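Local structure of bacterioferritin (3BKN) at residues A[49-54]-A[128-133]. The protein probably stores iron, oxidising ferrous ions at a di-nuclear centre and laying down the ferric mineral inside a hollow, heme-containing shell of 24 subunits. Sequence-based numbering, arbitrary orientation.
Sequences FEEMRH and ETHIDY. With ZN (zinc ion), chain N; ZN (zinc ion), chain M; HEM (protoporphyrin IX containing Fe), chain T.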
loop_
_atom_site.group_PDB
_atom_site.type_symbol
_atom_site.label_atom_id
_atom_site.label_comp_id
_atom_site.label_asym_id
_atom_site.label_seq_id
_atom_site.Cartn_x
_atom_site.Cartn_y
_atom_site.Cartn_z
ATOM N N PHE A 49 -7.122 40.405 -4.729
ATOM C CA PHE A 49 -7.503 39.358 -5.676
ATOM C C PHE A 49 -9.025 39.231 -5.781
ATOM O O PHE A 49 -9.566 38.969 -6.845
ATOM C CB PHE A 49 -6.858 38.035 -5.325
ATOM C CG PHE A 49 -5.385 38.025 -5.468
ATOM C CD1 PHE A 49 -4.777 38.617 -6.537
ATOM C CD2 PHE A 49 -4.592 37.368 -4.555
ATOM C CE1 PHE A 49 -3.395 38.589 -6.690
ATOM C CE2 PHE A 49 -3.205 37.340 -4.707
ATOM C CZ PHE A 49 -2.619 37.965 -5.799
ATOM N N GLU A 50 -9.711 39.443 -4.673
ATOM C CA GLU A 50 -11.158 39.443 -4.692
ATOM C C GLU A 50 -11.664 40.545 -5.585
ATOM O O GLU A 50 -12.627 40.326 -6.287
ATOM C CB GLU A 50 -11.759 39.564 -3.282
ATOM C CG GLU A 50 -12.701 38.363 -2.960
ATOM C CD GLU A 50 -13.630 38.587 -1.778
ATOM O OE1 GLU A 50 -13.178 38.373 -0.616
ATOM O OE2 GLU A 50 -14.810 38.946 -2.031
ATOM N N GLU A 51 -11.010 41.707 -5.596
ATOM C CA GLU A 51 -11.391 42.747 -6.521
ATOM C C GLU A 51 -11.098 42.364 -7.937
ATOM O O GLU A 51 -11.901 42.648 -8.811
ATOM C CB GLU A 51 -10.742 44.067 -6.208
ATOM C CG GLU A 51 -11.078 44.576 -4.874
ATOM C CD GLU A 51 -12.570 44.635 -4.555
ATOM O OE1 GLU A 51 -13.417 44.397 -5.444
ATOM O OE2 GLU A 51 -12.908 44.900 -3.381
ATOM N N MET A 52 -9.951 41.734 -8.178
ATOM C CA MET A 52 -9.647 41.242 -9.519
ATOM C C MET A 52 -10.751 40.311 -10.028
ATOM O O MET A 52 -11.175 40.428 -11.184
ATOM C CB MET A 52 -8.312 40.536 -9.554
ATOM C CG MET A 52 -7.132 41.446 -9.403
ATOM S SD MET A 52 -5.559 40.549 -9.257
ATOM C CE MET A 52 -4.734 41.589 -8.028
ATOM N N ARG A 53 -11.237 39.412 -9.169
ATOM C CA ARG A 53 -12.351 38.548 -9.547
ATOM C C ARG A 53 -13.635 39.338 -9.854
ATOM O O ARG A 53 -14.311 39.045 -10.860
ATOM C CB ARG A 53 -12.562 37.437 -8.537
ATOM C CG ARG A 53 -11.407 36.448 -8.513
ATOM C CD ARG A 53 -11.551 35.345 -7.443
ATOM N NE ARG A 53 -11.196 35.869 -6.134
ATOM C CZ ARG A 53 -11.377 35.234 -4.989
ATOM N NH1 ARG A 53 -11.902 34.017 -4.965
ATOM N NH2 ARG A 53 -11.027 35.823 -3.856
ATOM N N HIS A 54 -13.950 40.356 -9.046
ATOM C CA HIS A 54 -15.086 41.215 -9.316
ATOM C C HIS A 54 -15.006 41.876 -10.710
ATOM O O HIS A 54 -15.980 41.847 -11.495
ATOM C CB HIS A 54 -15.168 42.278 -8.253
ATOM C CG HIS A 54 -15.614 41.761 -6.941
ATOM N ND1 HIS A 54 -15.637 42.538 -5.802
ATOM C CD2 HIS A 54 -16.024 40.523 -6.570
ATOM C CE1 HIS A 54 -16.096 41.813 -4.799
ATOM N NE2 HIS A 54 -16.323 40.581 -5.237
ATOM N N GLU A 128 -19.840 44.288 1.485
ATOM C CA GLU A 128 -20.325 44.556 2.850
ATOM C C GLU A 128 -19.424 43.803 3.813
ATOM O O GLU A 128 -19.089 44.297 4.874
ATOM C CB GLU A 128 -21.782 44.160 3.035
ATOM C CG GLU A 128 -22.771 45.080 2.349
ATOM C CD GLU A 128 -24.263 44.783 2.678
ATOM O OE1 GLU A 128 -24.579 44.416 3.838
ATOM O OE2 GLU A 128 -25.149 44.960 1.796
ATOM N N THR A 129 -18.962 42.633 3.418
ATOM C CA THR A 129 -18.021 41.911 4.237
ATOM C C THR A 129 -16.653 42.621 4.390
ATOM O O THR A 129 -16.082 42.625 5.493
ATOM C CB THR A 129 -17.933 40.447 3.750
ATOM O OG1 THR A 129 -19.166 39.809 4.094
ATOM C CG2 THR A 129 -16.780 39.672 4.403
ATOM N N HIS A 130 -16.156 43.235 3.315
ATOM C CA HIS A 130 -14.934 44.019 3.379
ATOM C C HIS A 130 -15.165 45.171 4.328
ATOM O O HIS A 130 -14.332 45.428 5.178
ATOM C CB HIS A 130 -14.454 44.557 2.017
ATOM C CG HIS A 130 -13.964 43.506 1.048
ATOM N ND1 HIS A 130 -13.630 43.801 -0.267
ATOM C CD2 HIS A 130 -13.789 42.163 1.179
ATOM C CE1 HIS A 130 -13.257 42.694 -0.894
ATOM N NE2 HIS A 130 -13.356 41.683 -0.045
ATOM N N ILE A 131 -16.302 45.844 4.219
ATOM C CA ILE A 131 -16.620 46.955 5.123
ATOM C C ILE A 131 -16.619 46.513 6.564
ATOM O O ILE A 131 -16.089 47.198 7.406
ATOM C CB ILE A 131 -17.989 47.639 4.790
ATOM C CG1 ILE A 131 -17.883 48.393 3.459
ATOM C CG2 ILE A 131 -18.437 48.586 5.916
ATOM C CD1 ILE A 131 -19.198 48.634 2.794
ATOM N N ASP A 132 -17.231 45.376 6.850
ATOM C CA ASP A 132 -17.245 44.833 8.191
ATOM C C ASP A 132 -15.822 44.605 8.702
ATOM O O ASP A 132 -15.488 45.032 9.822
ATOM C CB ASP A 132 -18.027 43.519 8.218
ATOM C CG ASP A 132 -18.223 42.988 9.636
ATOM O OD1 ASP A 132 -18.575 43.812 10.524
ATOM O OD2 ASP A 132 -18.016 41.762 9.867
ATOM N N TYR A 133 -14.968 43.963 7.883
ATOM C CA TYR A 133 -13.598 43.713 8.293
ATOM C C TYR A 133 -12.883 45.034 8.631
ATOM O O TYR A 133 -12.291 45.182 9.697
ATOM C CB TYR A 133 -12.860 42.904 7.231
ATOM C CG TYR A 133 -11.365 42.994 7.390
ATOM C CD1 TYR A 133 -10.709 42.363 8.465
ATOM C CD2 TYR A 133 -10.593 43.760 6.492
ATOM C CE1 TYR A 133 -9.305 42.455 8.600
ATOM C CE2 TYR A 133 -9.207 43.853 6.620
ATOM C CZ TYR A 133 -8.571 43.209 7.674
ATOM O OH TYR A 133 -7.219 43.371 7.817
HETATM ZN ZN ZN N . -14.267 45.051 -1.872
HETATM ZN ZN ZN M . -15.364 44.519 -5.526
HETATM C CHA HEM T . -3.831 37.343 -10.469
HETATM C CHB HEM T . -1.250 41.410 -9.768
HETATM C CHC HEM T . -4.614 43.876 -12.204
HETATM C CHD HEM T . -7.310 39.869 -12.785
HETATM C C1A HEM T . -2.742 38.242 -10.081
HETATM C C2A HEM T . -1.552 37.757 -9.391
HETATM C C3A HEM T . -0.794 38.978 -9.189
HETATM C C4A HEM T . -1.645 40.006 -9.784
HETATM C CMA HEM T . 0.535 39.158 -8.528
HETATM C CAA HEM T . -1.204 36.350 -9.004
HETATM C CBA HEM T . -1.577 35.442 -10.168
HETATM C CGA HEM T . -0.436 34.570 -10.636
HETATM O O1A HEM T . 0.450 35.074 -11.354
HETATM O O2A HEM T . -0.435 33.367 -10.306
HETATM C C1B HEM T . -1.973 42.516 -10.371
HETATM C C2B HEM T . -1.434 43.877 -10.366
HETATM C C3B HEM T . -2.489 44.529 -11.110
HETATM C C4B HEM T . -3.417 43.573 -11.438
HETATM C CMB HEM T . -0.169 44.411 -9.770
HETATM C CAB HEM T . -2.545 45.964 -11.439
HETATM C CBB HEM T . -3.536 46.708 -10.985
HETATM C C1C HEM T . -5.690 43.003 -12.634
HETATM C C2C HEM T . -6.833 43.504 -13.410
HETATM C C3C HEM T . -7.623 42.312 -13.586
HETATM C C4C HEM T . -6.861 41.256 -12.904
HETATM C CMC HEM T . -7.170 44.865 -13.924
HETATM C CAC HEM T . -8.905 42.289 -14.315
HETATM C CBC HEM T . -9.675 41.246 -14.205
HETATM C C1D HEM T . -6.581 38.784 -12.140
HETATM C C2D HEM T . -7.087 37.426 -12.137
HETATM C C3D HEM T . -6.015 36.725 -11.448
HETATM C C4D HEM T . -5.090 37.689 -11.152
HETATM C CMD HEM T . -8.380 36.920 -12.711
HETATM C CAD HEM T . -5.943 35.270 -11.110
HETATM C CBD HEM T . -7.273 34.873 -10.493
HETATM C CGD HEM T . -7.139 34.504 -9.040
HETATM O O1D HEM T . -7.814 35.134 -8.208
HETATM O O2D HEM T . -6.374 33.579 -8.730
HETATM N NA HEM T . -2.796 39.563 -10.302
HETATM N NB HEM T . -3.135 42.355 -11.015
HETATM N NC HEM T . -5.716 41.702 -12.344
HETATM N ND HEM T . -5.383 38.930 -11.566
HETATM FE FE HEM T . -4.271 40.635 -11.281
#
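E51 and H130 meet through a shared zinc ion (chain N), which E51 OE2 binds at 2.0 Å and H130 ND1 at 2.1 Å. E51 OE1 binds the second zinc (chain M), which H54 ND1 holds at 2.0 Å, making E51 a bridging ligand. Its bend at chi2 (-52°) turns the carboxylate to lie alongside the zinc pair, one oxygen to each ion. E18 of helix 5-34 completes the chain M site and E94 of helix 83-110 the chain N site, while E127 bridges both; this is the ferroxidase centre of bacterioferritins, occupied here by zinc.

The one hydrogen bond between the segments is weak: H130 NE2 donates to E50 OE1 over 3.4 Å, nearly straight at 167°. The E50 oxygen lies at the ring edge, in its plane, but the carboxylate is turned 64° from the imidazole. Both ring nitrogens thus have partners, one a metal and the other E50, which limits rotation of the ring.

On another side of helix 38-64, M52 SD binds the heme iron at 2.4 Å, sharing it with M52 of a neighbouring subunit. The zinc pair joins all four long helices inside the bundle, 38-64 and 114-144 forming one side.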